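Local structure of thioesterase domain protein YiiD (1T82) at residues D12-R17 with M76-Q81; T21-I26 with F31-P36; V46-A51 with Y66-L71; T116-L121 with A127-E132. The protein is of unproven function but forms a hotdog-fold dimer and may act as a thioesterase or acyltransferase. All blocks are in the same frame, centred on the assembly; numbering follows the deposited sequence.

Interaction 1 (D12-R17 with M76-Q81)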
loop_
_atom_site.group_PDB
_atom_site.type_symbol
_atom_site.label_atom_id
_atom_site.label_comp_id
_atom_site.label_asym_id
_atom_site.label_seq_id
_atom_site.Cartn_x
_atom_site.Cartn_y
_atom_site.Cartn_z
ATOM N N ASP B 12 -10.124 23.040 -10.651
ATOM C CA ASP B 12 -8.720 23.324 -10.352
ATOM C C ASP B 12 -8.464 23.646 -8.884
ATOM O O ASP B 12 -7.503 23.155 -8.292
ATOM C CB ASP B 12 -8.195 24.475 -11.216
ATOM C CG ASP B 12 -8.013 24.080 -12.671
ATOM O OD1 ASP B 12 -7.429 23.003 -12.931
ATOM O OD2 ASP B 12 -8.436 24.854 -13.556
ATOM N N GLU B 13 -9.318 24.480 -8.301
ATOM C CA GLU B 13 -9.166 24.860 -6.904
ATOM C C GLU B 13 -9.138 23.651 -5.970
ATOM O O GLU B 13 -8.232 23.518 -5.150
ATOM C CB GLU B 13 -10.289 25.820 -6.497
ATOM C CG GLU B 13 -10.224 27.174 -7.201
ATOM C CD GLU B 13 -10.635 27.117 -8.664
ATOM O OE1 GLU B 13 -10.329 28.081 -9.402
ATOM O OE2 GLU B 13 -11.271 26.123 -9.078
ATOM N N LEU B 14 -10.127 22.771 -6.095
ATOM C CA LEU B 14 -10.196 21.583 -5.249
ATOM C C LEU B 14 -9.068 20.592 -5.506
ATOM O O LEU B 14 -8.500 20.042 -4.566
ATOM C CB LEU B 14 -11.543 20.871 -5.422
ATOM C CG LEU B 14 -12.731 21.453 -4.654
ATOM C CD1 LEU B 14 -13.991 20.683 -5.012
ATOM C CD2 LEU B 14 -12.464 21.375 -3.157
ATOM N N LEU B 15 -8.742 20.362 -6.774
ATOM C CA LEU B 15 -7.678 19.421 -7.109
ATOM C C LEU B 15 -6.329 19.888 -6.582
ATOM O O LEU B 15 -5.524 19.080 -6.119
ATOM C CB LEU B 15 -7.611 19.205 -8.623
ATOM C CG LEU B 15 -8.850 18.526 -9.219
ATOM C CD1 LEU B 15 -8.761 18.526 -10.728
ATOM C CD2 LEU B 15 -8.974 17.109 -8.675
ATOM N N ASN B 16 -6.071 21.189 -6.661
ATOM C CA ASN B 16 -4.814 21.721 -6.151
ATOM C C ASN B 16 -4.793 21.581 -4.636
ATOM O O ASN B 16 -3.762 21.264 -4.044
ATOM C CB ASN B 16 -4.649 23.191 -6.550
ATOM C CG ASN B 16 -4.140 23.350 -7.966
ATOM O OD1 ASN B 16 -4.771 23.997 -8.803
ATOM N ND2 ASN B 16 -2.988 22.753 -8.243
ATOM N N ARG B 17 -5.948 21.814 -4.019
ATOM C CA ARG B 17 -6.099 21.710 -2.573
ATOM C C ARG B 17 -5.843 20.272 -2.144
ATOM O O ARG B 17 -5.193 20.018 -1.132
ATOM C CB ARG B 17 -7.520 22.114 -2.164
ATOM C CG ARG B 17 -7.768 22.098 -0.665
ATOM C CD ARG B 17 -7.667 23.492 -0.073
ATOM N NE ARG B 17 -8.701 24.378 -0.598
ATOM C CZ ARG B 17 -10.004 24.204 -0.406
ATOM N NH1 ARG B 17 -10.875 25.064 -0.922
ATOM N NH2 ARG B 17 -10.440 23.173 0.306
HETATM N N MSE B 76 -11.205 10.819 -3.277
HETATM C CA MSE B 76 -12.570 10.943 -3.764
HETATM C C MSE B 76 -13.515 11.257 -2.608
HETATM O O MSE B 76 -14.388 12.111 -2.740
HETATM C CB MSE B 76 -13.024 9.662 -4.472
HETATM C CG MSE B 76 -14.476 9.718 -4.945
HETATM SE SE MSE B 76 -14.844 11.231 -6.103
HETATM C CE MSE B 76 -14.736 10.323 -7.810
ATOM N N VAL B 77 -13.349 10.572 -1.478
ATOM C CA VAL B 77 -14.220 10.842 -0.340
ATOM C C VAL B 77 -14.008 12.279 0.111
ATOM O O VAL B 77 -14.965 12.999 0.406
ATOM C CB VAL B 77 -13.932 9.913 0.857
ATOM C CG1 VAL B 77 -14.925 10.206 1.985
ATOM C CG2 VAL B 77 -14.034 8.461 0.426
ATOM N N TRP B 78 -12.746 12.687 0.165
ATOM C CA TRP B 78 -12.391 14.043 0.573
ATOM C C TRP B 78 -13.082 15.067 -0.330
ATOM O O TRP B 78 -13.680 16.029 0.154
ATOM C CB TRP B 78 -10.873 14.219 0.494
ATOM C CG TRP B 78 -10.372 15.539 0.981
ATOM C CD1 TRP B 78 -10.052 15.873 2.263
ATOM C CD2 TRP B 78 -10.104 16.698 0.184
ATOM N NE1 TRP B 78 -9.594 17.171 2.315
ATOM C CE2 TRP B 78 -9.617 17.699 1.053
ATOM C CE3 TRP B 78 -10.229 16.986 -1.180
ATOM C CZ2 TRP B 78 -9.251 18.970 0.598
ATOM C CZ3 TRP B 78 -9.867 18.249 -1.632
ATOM C CH2 TRP B 78 -9.383 19.224 -0.744
ATOM N N LEU B 79 -13.000 14.853 -1.639
ATOM C CA LEU B 79 -13.616 15.757 -2.608
ATOM C C LEU B 79 -15.115 15.871 -2.408
ATOM O O LEU B 79 -15.666 16.973 -2.425
ATOM C CB LEU B 79 -13.335 15.278 -4.035
ATOM C CG LEU B 79 -11.928 15.539 -4.583
ATOM C CD1 LEU B 79 -11.708 14.729 -5.847
ATOM C CD2 LEU B 79 -11.758 17.027 -4.861
ATOM N N GLN B 80 -15.779 14.735 -2.224
ATOM C CA GLN B 80 -17.221 14.746 -2.030
ATOM C C GLN B 80 -17.582 15.500 -0.753
ATOM O O GLN B 80 -18.600 16.189 -0.704
ATOM C CB GLN B 80 -17.762 13.315 -1.986
ATOM C CG GLN B 80 -17.636 12.555 -3.311
ATOM C CD GLN B 80 -18.354 13.235 -4.465
ATOM O OE1 GLN B 80 -19.366 13.910 -4.271
ATOM N NE2 GLN B 80 -17.844 13.044 -5.678
ATOM N N GLN B 81 -16.748 15.375 0.279
ATOM C CA GLN B 81 -17.006 16.078 1.530
ATOM C C GLN B 81 -16.837 17.577 1.319
ATOM O O GLN B 81 -17.606 18.374 1.849
ATOM C CB GLN B 81 -16.062 15.590 2.633
ATOM C CG GLN B 81 -16.311 14.146 3.024
ATOM C CD GLN B 81 -15.513 13.709 4.232
ATOM O OE1 GLN B 81 -14.676 14.451 4.750
ATOM N NE2 GLN B 81 -15.763 12.491 4.686
#
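R17 lays its aliphatic stem against the rim of the W78 indole. R17 CG comes within 3.3 Å of W78 CH2, in the plane of the ring, so the meeting is at the edge and not over a face. The guanidinium lies oblique to the indole, its plane turned 75° from it. L14 supplies the neighbouring contacts. Its carbonyl oxygen, L14 O, also sits near the ring plane, 3.7 Å from W78 CZ3. On the side-chain side, L14 CB meets L79 CD2 at 3.9 Å, one methyl against a methylene. The W78 ring is extended toward the other helix because CG lies anti to the backbone N (chi1 -176°). An alanine in place of W78 would probably leave the R17 stem and the L14 carbonyl without their apolar neighbour and open a gap between the two helices. Further out, W74 lies against the W78 ring with planes nearly parallel, and I90 of strand 89-99 also touches it. The R17 NH2 makes a weak hydrogen bond to Q82. L79 reaches L44 of strand 43-47. The two short helical segments run at 135° to each other, their axes 10.9 Å apart. The contact thus packs the N-terminal helix 12-25 against helix 62-84, the long central helix that the sheet of a hotdog fold wraps around.

Interaction 2 (T21-I26 with F31-P36)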
loop_
_atom_site.group_PDB
_atom_site.type_symbol
_atom_site.label_atom_id
_atom_site.label_comp_id
_atom_site.label_asym_id
_atom_site.label_seq_id
_atom_site.Cartn_x
_atom_site.Cartn_y
_atom_site.Cartn_z
ATOM N N THR B 21 -2.811 19.004 0.163
ATOM C CA THR B 21 -3.149 18.306 1.399
ATOM C C THR B 21 -2.308 17.040 1.498
ATOM O O THR B 21 -1.778 16.724 2.561
ATOM C CB THR B 21 -4.641 17.924 1.432
ATOM O OG1 THR B 21 -5.441 19.115 1.392
ATOM C CG2 THR B 21 -4.967 17.138 2.696
ATOM N N TRP B 22 -2.184 16.319 0.389
ATOM C CA TRP B 22 -1.396 15.094 0.386
ATOM C C TRP B 22 0.075 15.337 0.689
ATOM O O TRP B 22 0.624 14.782 1.639
ATOM C CB TRP B 22 -1.483 14.373 -0.964
ATOM C CG TRP B 22 -2.770 13.681 -1.244
ATOM C CD1 TRP B 22 -3.683 13.235 -0.335
ATOM C CD2 TRP B 22 -3.248 13.273 -2.529
ATOM N NE1 TRP B 22 -4.705 12.569 -0.976
ATOM C CE2 TRP B 22 -4.462 12.578 -2.324
ATOM C CE3 TRP B 22 -2.767 13.425 -3.835
ATOM C CZ2 TRP B 22 -5.202 12.035 -3.378
ATOM C CZ3 TRP B 22 -3.503 12.885 -4.885
ATOM C CH2 TRP B 22 -4.709 12.198 -4.648
ATOM N N HIS B 23 0.721 16.164 -0.121
ATOM C CA HIS B 23 2.146 16.417 0.058
ATOM C C HIS B 23 2.517 17.094 1.371
ATOM O O HIS B 23 3.624 16.908 1.865
ATOM C CB HIS B 23 2.687 17.235 -1.117
ATOM C CG HIS B 23 2.555 16.544 -2.439
ATOM N ND1 HIS B 23 2.993 17.104 -3.620
ATOM C CD2 HIS B 23 2.016 15.346 -2.770
ATOM C CE1 HIS B 23 2.728 16.283 -4.621
ATOM N NE2 HIS B 23 2.135 15.209 -4.132
ATOM N N SER B 24 1.599 17.868 1.940
ATOM C CA SER B 24 1.885 18.558 3.193
ATOM C C SER B 24 1.615 17.712 4.432
ATOM O O SER B 24 2.147 17.993 5.506
ATOM C CB SER B 24 1.076 19.856 3.288
ATOM O OG SER B 24 -0.310 19.595 3.437
ATOM N N THR B 25 0.794 16.680 4.301
ATOM C CA THR B 25 0.485 15.858 5.465
ATOM C C THR B 25 1.038 14.443 5.393
ATOM O O THR B 25 1.221 13.788 6.420
ATOM C CB THR B 25 -1.034 15.761 5.684
ATOM O OG1 THR B 25 -1.629 15.010 4.617
ATOM C CG2 THR B 25 -1.654 17.151 5.724
ATOM N N ILE B 26 1.315 13.982 4.179
ATOM C CA ILE B 26 1.816 12.626 3.969
ATOM C C ILE B 26 3.115 12.648 3.168
ATOM O O ILE B 26 3.093 12.613 1.940
ATOM C CB ILE B 26 0.761 11.795 3.213
ATOM C CG1 ILE B 26 -0.567 11.827 3.979
ATOM C CG2 ILE B 26 1.251 10.369 3.028
ATOM C CD1 ILE B 26 -1.740 11.245 3.211
ATOM N N PHE B 31 7.065 12.013 -1.873
ATOM C CA PHE B 31 8.195 11.275 -2.418
ATOM C C PHE B 31 7.751 10.516 -3.668
ATOM O O PHE B 31 8.475 10.459 -4.660
ATOM C CB PHE B 31 8.768 10.298 -1.385
ATOM C CG PHE B 31 9.839 9.404 -1.938
ATOM C CD1 PHE B 31 9.510 8.176 -2.503
ATOM C CD2 PHE B 31 11.170 9.817 -1.955
ATOM C CE1 PHE B 31 10.489 7.372 -3.082
ATOM C CE2 PHE B 31 12.155 9.024 -2.532
ATOM C CZ PHE B 31 11.813 7.793 -3.100
HETATM N N MSE B 32 6.548 9.951 -3.619
HETATM C CA MSE B 32 6.006 9.195 -4.746
HETATM C C MSE B 32 5.512 10.094 -5.877
HETATM O O MSE B 32 5.163 9.608 -6.959
HETATM C CB MSE B 32 4.856 8.298 -4.272
HETATM C CG MSE B 32 5.272 7.143 -3.384
HETATM SE SE MSE B 32 3.779 5.999 -2.974
HETATM C CE MSE B 32 4.693 4.609 -1.997
ATOM N N GLN B 33 5.478 11.399 -5.620
ATOM C CA GLN B 33 5.028 12.388 -6.601
ATOM C C GLN B 33 3.620 12.114 -7.123
ATOM O O GLN B 33 3.334 12.284 -8.311
ATOM C CB GLN B 33 6.024 12.460 -7.767
ATOM C CG GLN B 33 7.405 12.955 -7.349
ATOM C CD GLN B 33 7.439 14.441 -7.016
ATOM O OE1 GLN B 33 6.401 15.082 -6.845
ATOM N NE2 GLN B 33 8.647 14.993 -6.915
ATOM N N ILE B 34 2.740 11.688 -6.222
ATOM C CA ILE B 34 1.357 11.402 -6.586
ATOM C C ILE B 34 0.598 12.713 -6.742
ATOM O O ILE B 34 0.704 13.607 -5.900
ATOM C CB ILE B 34 0.676 10.539 -5.504
ATOM C CG1 ILE B 34 1.464 9.236 -5.333
ATOM C CG2 ILE B 34 -0.774 10.259 -5.883
ATOM C CD1 ILE B 34 0.987 8.358 -4.194
ATOM N N ALA B 35 -0.157 12.835 -7.825
ATOM C CA ALA B 35 -0.913 14.052 -8.058
ATOM C C ALA B 35 -2.174 13.791 -8.860
ATOM O O ALA B 35 -2.215 12.903 -9.705
ATOM C CB ALA B 35 -0.046 15.078 -8.778
ATOM N N PRO B 36 -3.231 14.572 -8.595
ATOM C CA PRO B 36 -4.503 14.421 -9.307
ATOM C C PRO B 36 -4.358 14.855 -10.762
ATOM O O PRO B 36 -3.559 15.740 -11.079
ATOM C CB PRO B 36 -5.446 15.348 -8.537
ATOM C CG PRO B 36 -4.849 15.397 -7.169
ATOM C CD PRO B 36 -3.376 15.499 -7.462
#
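H23 and W22 are adjacent in the last turn of helix 12-25, and both reach across to the chain at I34-P36. The H23 imidazole turns an edge to the backbone: NE2 donates to I34 O at 2.8 Å, with an N-H...O angle of 153°. The oxygen lies 17° out of the imidazole plane. With CG anti to the carbonyl carbon (chi1 -61°), the H23 ring is carried over to this oxygen. A leucine here would probably leave I34 O without the imidazole donor and the end of the helix less firmly tied to the chain beyond it.

The W22 indole meets the same segment through its six-membered ring. W22 CZ3 touches P36 CG at 3.7 Å and I34 CG2 at 3.9 Å, both oblique to the ring. A35 CA is farther, 4.3 Å from W22 CZ3, but lies near the ring plane. The W22 and P36 side chains run alongside each other, pointing opposite ways.

Here the chain passes from helix 12-25 through the short helix 27-31 into strand 35-40 of the hotdog sheet. Helix 27-31 is closed by a Schellman motif at Q33, which has positive phi. W22 also meets the W74 ring and L71, both on helix 62-84. F31, at the end of helix 27-31, stacks on F31 of the second subunit.

Interaction 3 (V46-A51 with Y66-L71)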
loop_
_atom_site.group_PDB
_atom_site.type_symbol
_atom_site.label_atom_id
_atom_site.label_comp_id
_atom_site.label_asym_id
_atom_site.label_seq_id
_atom_site.Cartn_x
_atom_site.Cartn_y
_atom_site.Cartn_z
ATOM N N VAL B 46 -6.073 9.968 -11.087
ATOM C CA VAL B 46 -4.825 10.292 -10.396
ATOM C C VAL B 46 -3.649 9.554 -11.041
ATOM O O VAL B 46 -3.836 8.517 -11.675
ATOM C CB VAL B 46 -4.929 9.878 -8.899
ATOM C CG1 VAL B 46 -3.609 10.108 -8.176
ATOM C CG2 VAL B 46 -6.051 10.664 -8.224
ATOM N N SER B 47 -2.438 10.086 -10.894
ATOM C CA SER B 47 -1.271 9.421 -11.459
ATOM C C SER B 47 -0.030 9.714 -10.628
ATOM O O SER B 47 -0.084 10.459 -9.649
ATOM C CB SER B 47 -1.038 9.875 -12.907
ATOM O OG SER B 47 -0.008 9.113 -13.526
ATOM N N ALA B 48 1.078 9.103 -11.022
ATOM C CA ALA B 48 2.359 9.288 -10.361
ATOM C C ALA B 48 3.396 8.767 -11.333
ATOM O O ALA B 48 3.120 7.857 -12.116
ATOM C CB ALA B 48 2.419 8.497 -9.053
ATOM N N PRO B 49 4.596 9.356 -11.316
ATOM C CA PRO B 49 5.661 8.919 -12.213
ATOM C C PRO B 49 6.163 7.559 -11.765
ATOM O O PRO B 49 6.012 7.177 -10.601
ATOM C CB PRO B 49 6.718 10.006 -12.045
ATOM C CG PRO B 49 6.536 10.419 -10.618
ATOM C CD PRO B 49 5.032 10.498 -10.499
ATOM N N LEU B 50 6.762 6.827 -12.689
ATOM C CA LEU B 50 7.279 5.514 -12.368
ATOM C C LEU B 50 8.587 5.594 -11.585
ATOM O O LEU B 50 8.787 4.846 -10.633
ATOM C CB LEU B 50 7.493 4.715 -13.654
ATOM C CG LEU B 50 8.001 3.284 -13.498
ATOM C CD1 LEU B 50 7.091 2.493 -12.555
ATOM C CD2 LEU B 50 8.049 2.631 -14.873
ATOM N N ALA B 51 9.456 6.525 -11.970
ATOM C CA ALA B 51 10.779 6.677 -11.361
ATOM C C ALA B 51 10.980 6.422 -9.865
ATOM O O ALA B 51 11.759 5.546 -9.493
ATOM C CB ALA B 51 11.360 8.045 -11.735
ATOM N N TYR B 66 -0.442 0.118 -4.610
ATOM C CA TYR B 66 -1.455 0.148 -3.560
ATOM C C TYR B 66 -1.633 1.546 -2.986
ATOM O O TYR B 66 -2.756 2.035 -2.821
ATOM C CB TYR B 66 -1.079 -0.789 -2.413
ATOM C CG TYR B 66 -2.044 -0.726 -1.246
ATOM C CD1 TYR B 66 -3.164 -1.561 -1.191
ATOM C CD2 TYR B 66 -1.845 0.181 -0.198
ATOM C CE1 TYR B 66 -4.052 -1.499 -0.119
ATOM C CE2 TYR B 66 -2.735 0.250 0.872
ATOM C CZ TYR B 66 -3.829 -0.593 0.904
ATOM O OH TYR B 66 -4.696 -0.550 1.971
ATOM N N THR B 67 -0.520 2.197 -2.673
ATOM C CA THR B 67 -0.594 3.523 -2.086
ATOM C C THR B 67 -1.298 4.539 -2.969
ATOM O O THR B 67 -2.137 5.296 -2.487
ATOM C CB THR B 67 0.802 4.048 -1.715
ATOM O OG1 THR B 67 1.377 3.188 -0.721
ATOM C CG2 THR B 67 0.703 5.464 -1.158
ATOM N N ILE B 68 -0.976 4.565 -4.259
ATOM C CA ILE B 68 -1.640 5.531 -5.123
ATOM C C ILE B 68 -3.134 5.223 -5.220
ATOM O O ILE B 68 -3.954 6.136 -5.266
ATOM C CB ILE B 68 -0.995 5.588 -6.546
ATOM C CG1 ILE B 68 -1.709 6.629 -7.407
ATOM C CG2 ILE B 68 -1.051 4.234 -7.216
ATOM C CD1 ILE B 68 -0.961 6.962 -8.690
HETATM N N MSE B 69 -3.492 3.944 -5.229
HETATM C CA MSE B 69 -4.901 3.586 -5.314
HETATM C C MSE B 69 -5.638 3.963 -4.035
HETATM O O MSE B 69 -6.742 4.487 -4.092
HETATM C CB MSE B 69 -5.055 2.092 -5.613
HETATM C CG MSE B 69 -4.482 1.733 -6.973
HETATM SE SE MSE B 69 -4.562 -0.130 -7.458
HETATM C CE MSE B 69 -6.200 -0.124 -8.484
ATOM N N THR B 70 -5.031 3.718 -2.880
ATOM C CA THR B 70 -5.706 4.076 -1.648
ATOM C C THR B 70 -5.836 5.594 -1.503
ATOM O O THR B 70 -6.838 6.076 -0.985
ATOM C CB THR B 70 -5.015 3.484 -0.407
ATOM O OG1 THR B 70 -5.853 3.707 0.736
ATOM C CG2 THR B 70 -3.663 4.130 -0.180
ATOM N N LEU B 71 -4.841 6.355 -1.964
ATOM C CA LEU B 71 -4.936 7.812 -1.875
ATOM C C LEU B 71 -5.989 8.339 -2.848
ATOM O O LEU B 71 -6.630 9.359 -2.589
ATOM C CB LEU B 71 -3.584 8.481 -2.158
ATOM C CG LEU B 71 -2.582 8.479 -1.000
ATOM C CD1 LEU B 71 -1.221 8.909 -1.514
ATOM C CD2 LEU B 71 -3.057 9.420 0.109
#
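I68 on helix 62-84 faces the end of strand 43-47, and the backbones come nearest where S47 CA and I68 CA lie 7.4 Å apart. V46 and S47 are extended, and A48 carries the extended backbone on into the loop. The alternation along this run turns V46 and A48 toward the helix and S47 away from it. One regular helical turn presents I68 to all three residues.

The contact is apolar and is carried almost wholly by the I68 side chain. I68 CG1 lies anti to the backbone N (chi1 -179°), which sends the CG1-CD1 branch out from the helix to the strand. Its tip, I68 CD1, rests on the peptide backbone: it is 3.5 Å from S47 C and 3.7 Å from S47 CA. The same methyl, I68 CD1, touches A48 CB at 3.7 Å. Lower on the branch, I68 CG1 meets V46 CG1 at 4.0 Å, and the two side chains lie flank to flank, heading opposite ways. I68 therefore lies between the V46 methyl and the A48 methyl, with its end over the main chain that joins them.

S47 turns its hydroxyl elsewhere: S47 OG is hydrogen-bonded to P107 O. The strand itself is held on both flanks, V46 pairing by backbone with V109 of strand 108-112 and S47 with A35 of strand 35-40. V109 also touches I68, so the isoleucine packs on two neighbouring strands. Two residues before I68, Y66 stacks on Y66 of the second subunit, which places this part of the central helix beside the dimer interface.

Interaction 4 (T116-L121 with A127-E132)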
loop_
_atom_site.group_PDB
_atom_site.type_symbol
_atom_site.label_atom_id
_atom_site.label_comp_id
_atom_site.label_asym_id
_atom_site.label_seq_id
_atom_site.Cartn_x
_atom_site.Cartn_y
_atom_site.Cartn_z
ATOM N N THR B 116 -22.849 7.723 -2.835
ATOM C CA THR B 116 -23.049 7.320 -1.451
ATOM C C THR B 116 -23.713 8.441 -0.664
ATOM O O THR B 116 -23.421 9.619 -0.871
ATOM C CB THR B 116 -21.707 6.980 -0.791
ATOM O OG1 THR B 116 -20.962 6.124 -1.663
ATOM C CG2 THR B 116 -21.926 6.272 0.540
ATOM N N ASN B 117 -24.612 8.069 0.238
ATOM C CA ASN B 117 -25.310 9.047 1.062
ATOM C C ASN B 117 -24.383 9.477 2.189
ATOM O O ASN B 117 -24.027 8.671 3.048
ATOM C CB ASN B 117 -26.584 8.426 1.636
ATOM C CG ASN B 117 -27.449 9.432 2.369
ATOM O OD1 ASN B 117 -28.543 9.102 2.829
ATOM N ND2 ASN B 117 -26.968 10.664 2.484
ATOM N N LEU B 118 -23.984 10.745 2.182
ATOM C CA LEU B 118 -23.093 11.255 3.214
ATOM C C LEU B 118 -23.858 12.049 4.267
ATOM O O LEU B 118 -23.253 12.637 5.159
ATOM C CB LEU B 118 -22.010 12.139 2.592
ATOM C CG LEU B 118 -21.117 11.462 1.548
ATOM C CD1 LEU B 118 -20.136 12.477 0.988
ATOM C CD2 LEU B 118 -20.376 10.291 2.186
ATOM N N SER B 119 -25.186 12.049 4.171
ATOM C CA SER B 119 -26.013 12.783 5.126
ATOM C C SER B 119 -25.705 12.457 6.592
ATOM O O SER B 119 -25.764 13.340 7.447
ATOM C CB SER B 119 -27.508 12.558 4.839
ATOM O OG SER B 119 -27.876 11.195 4.954
ATOM N N PRO B 120 -25.376 11.190 6.906
ATOM C CA PRO B 120 -25.070 10.844 8.298
ATOM C C PRO B 120 -24.012 11.763 8.912
ATOM O O PRO B 120 -24.090 12.113 10.087
ATOM C CB PRO B 120 -24.596 9.399 8.192
ATOM C CG PRO B 120 -25.452 8.866 7.094
ATOM C CD PRO B 120 -25.394 9.978 6.065
ATOM N N LEU B 121 -23.024 12.149 8.110
ATOM C CA LEU B 121 -21.966 13.033 8.587
ATOM C C LEU B 121 -22.552 14.361 9.048
ATOM O O LEU B 121 -22.088 14.950 10.023
ATOM C CB LEU B 121 -20.945 13.291 7.481
ATOM C CG LEU B 121 -20.102 12.099 7.037
ATOM C CD1 LEU B 121 -19.171 12.541 5.922
ATOM C CD2 LEU B 121 -19.306 11.558 8.221
ATOM N N ALA B 127 -19.914 7.745 8.598
ATOM C CA ALA B 127 -20.448 7.298 7.313
ATOM C C ALA B 127 -19.480 6.314 6.659
ATOM O O ALA B 127 -18.269 6.521 6.689
ATOM C CB ALA B 127 -20.677 8.494 6.394
ATOM N N LYS B 128 -20.023 5.250 6.074
ATOM C CA LYS B 128 -19.214 4.231 5.411
ATOM C C LYS B 128 -19.277 4.416 3.898
ATOM O O LYS B 128 -20.355 4.605 3.335
ATOM C CB LYS B 128 -19.718 2.833 5.780
ATOM C CG LYS B 128 -19.579 2.496 7.258
ATOM C CD LYS B 128 -20.290 1.194 7.598
ATOM C CE LYS B 128 -20.229 0.910 9.090
ATOM N NZ LYS B 128 -21.067 -0.265 9.471
ATOM N N VAL B 129 -18.122 4.356 3.244
ATOM C CA VAL B 129 -18.061 4.528 1.797
ATOM C C VAL B 129 -17.245 3.418 1.145
ATOM O O VAL B 129 -16.047 3.290 1.399
ATOM C CB VAL B 129 -17.412 5.878 1.422
ATOM C CG1 VAL B 129 -17.476 6.084 -0.085
ATOM C CG2 VAL B 129 -18.113 7.016 2.148
ATOM N N LYS B 130 -17.897 2.612 0.316
ATOM C CA LYS B 130 -17.207 1.530 -0.374
ATOM C C LYS B 130 -16.845 2.036 -1.767
ATOM O O LYS B 130 -17.724 2.400 -2.547
ATOM C CB LYS B 130 -18.113 0.300 -0.495
ATOM C CG LYS B 130 -17.356 -1.017 -0.382
ATOM C CD LYS B 130 -18.054 -2.166 -1.104
ATOM C CE LYS B 130 -19.461 -2.413 -0.586
ATOM N NZ LYS B 130 -20.103 -3.563 -1.295
ATOM N N LEU B 131 -15.551 2.068 -2.075
ATOM C CA LEU B 131 -15.103 2.540 -3.375
ATOM C C LEU B 131 -14.290 1.511 -4.139
ATOM O O LEU B 131 -13.610 0.665 -3.557
ATOM C CB LEU B 131 -14.255 3.807 -3.227
ATOM C CG LEU B 131 -14.918 5.057 -2.655
ATOM C CD1 LEU B 131 -13.901 6.191 -2.594
ATOM C CD2 LEU B 131 -16.095 5.454 -3.535
ATOM N N GLU B 132 -14.368 1.602 -5.458
ATOM C CA GLU B 132 -13.621 0.714 -6.330
ATOM C C GLU B 132 -12.646 1.584 -7.104
ATOM O O GLU B 132 -13.048 2.561 -7.731
ATOM C CB GLU B 132 -14.559 0.016 -7.304
ATOM C CG GLU B 132 -13.866 -0.951 -8.229
ATOM C CD GLU B 132 -14.846 -1.685 -9.115
ATOM O OE1 GLU B 132 -15.399 -1.050 -10.037
ATOM O OE2 GLU B 132 -15.073 -2.886 -8.870
HETATM O O HOH W 1 -20.404 3.395 -0.748
#
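Water 1 joins the two segments. It accepts from K130 N at 2.8 Å and is hydrogen-bonded to T116 OG1 at 2.9 Å. This bridge ties the loop to the strand where T116 stands beside V129. T116 OG1 also lies 3.8 Å from V129 CG1, and its other branch, T116 CG2, is 3.6 Å from K128 O. The methyl is placed there by a torsion that sets CG2 anti to the backbone N and OG1 anti to the carbonyl carbon (chi1 -47°). T116 and V129 cross at a slant.

Residues 116-121 lie in the loop that leads from strand 108-112 to strand 127-137 of the antiparallel hotdog sheet, and fold back along the second of these. Round A127 and V129 the contact is apolar. L121 CG rests 3.7 Å from A127 CB. P120 lies more loosely on the same methyl, with P120 CB 4.4 Å from A127 CB. L118 meets the other branch of V129, L118 CD2 to V129 CG2 at 4.0 Å, the side chains crossing at about a right angle.

K128, between A127 and V129, points away from the loop. L118 also touches Q80 and L84 of helix 62-84, and W113 packs on both L118 and V129. L121 meets Q81 of that helix and S151 of strand 140-152.

How the interactions relate
From the N terminus, helix 12-25 opens interaction 1, which closes only when helix 62-84 arrives. Interactions 2 and 3 both nest within that long loop, one after the other. Interaction 2 closes the short helical link between helix 12-25 and strand 35-40. Interaction 3 joins the end of strand 43-47 to helix 62-84. These two meet through the A35 and S47 backbones of neighbouring strands, and both touch the second subunit. Interaction 4 follows in series and closes its own loop onto strand 127-137. Its centre is about 16 Å from that of interaction 1, yet the two touch, Q81 packing on L121 and V77 on L131. None cross. Together they tie the N-terminal helix, the central helix and the sheet.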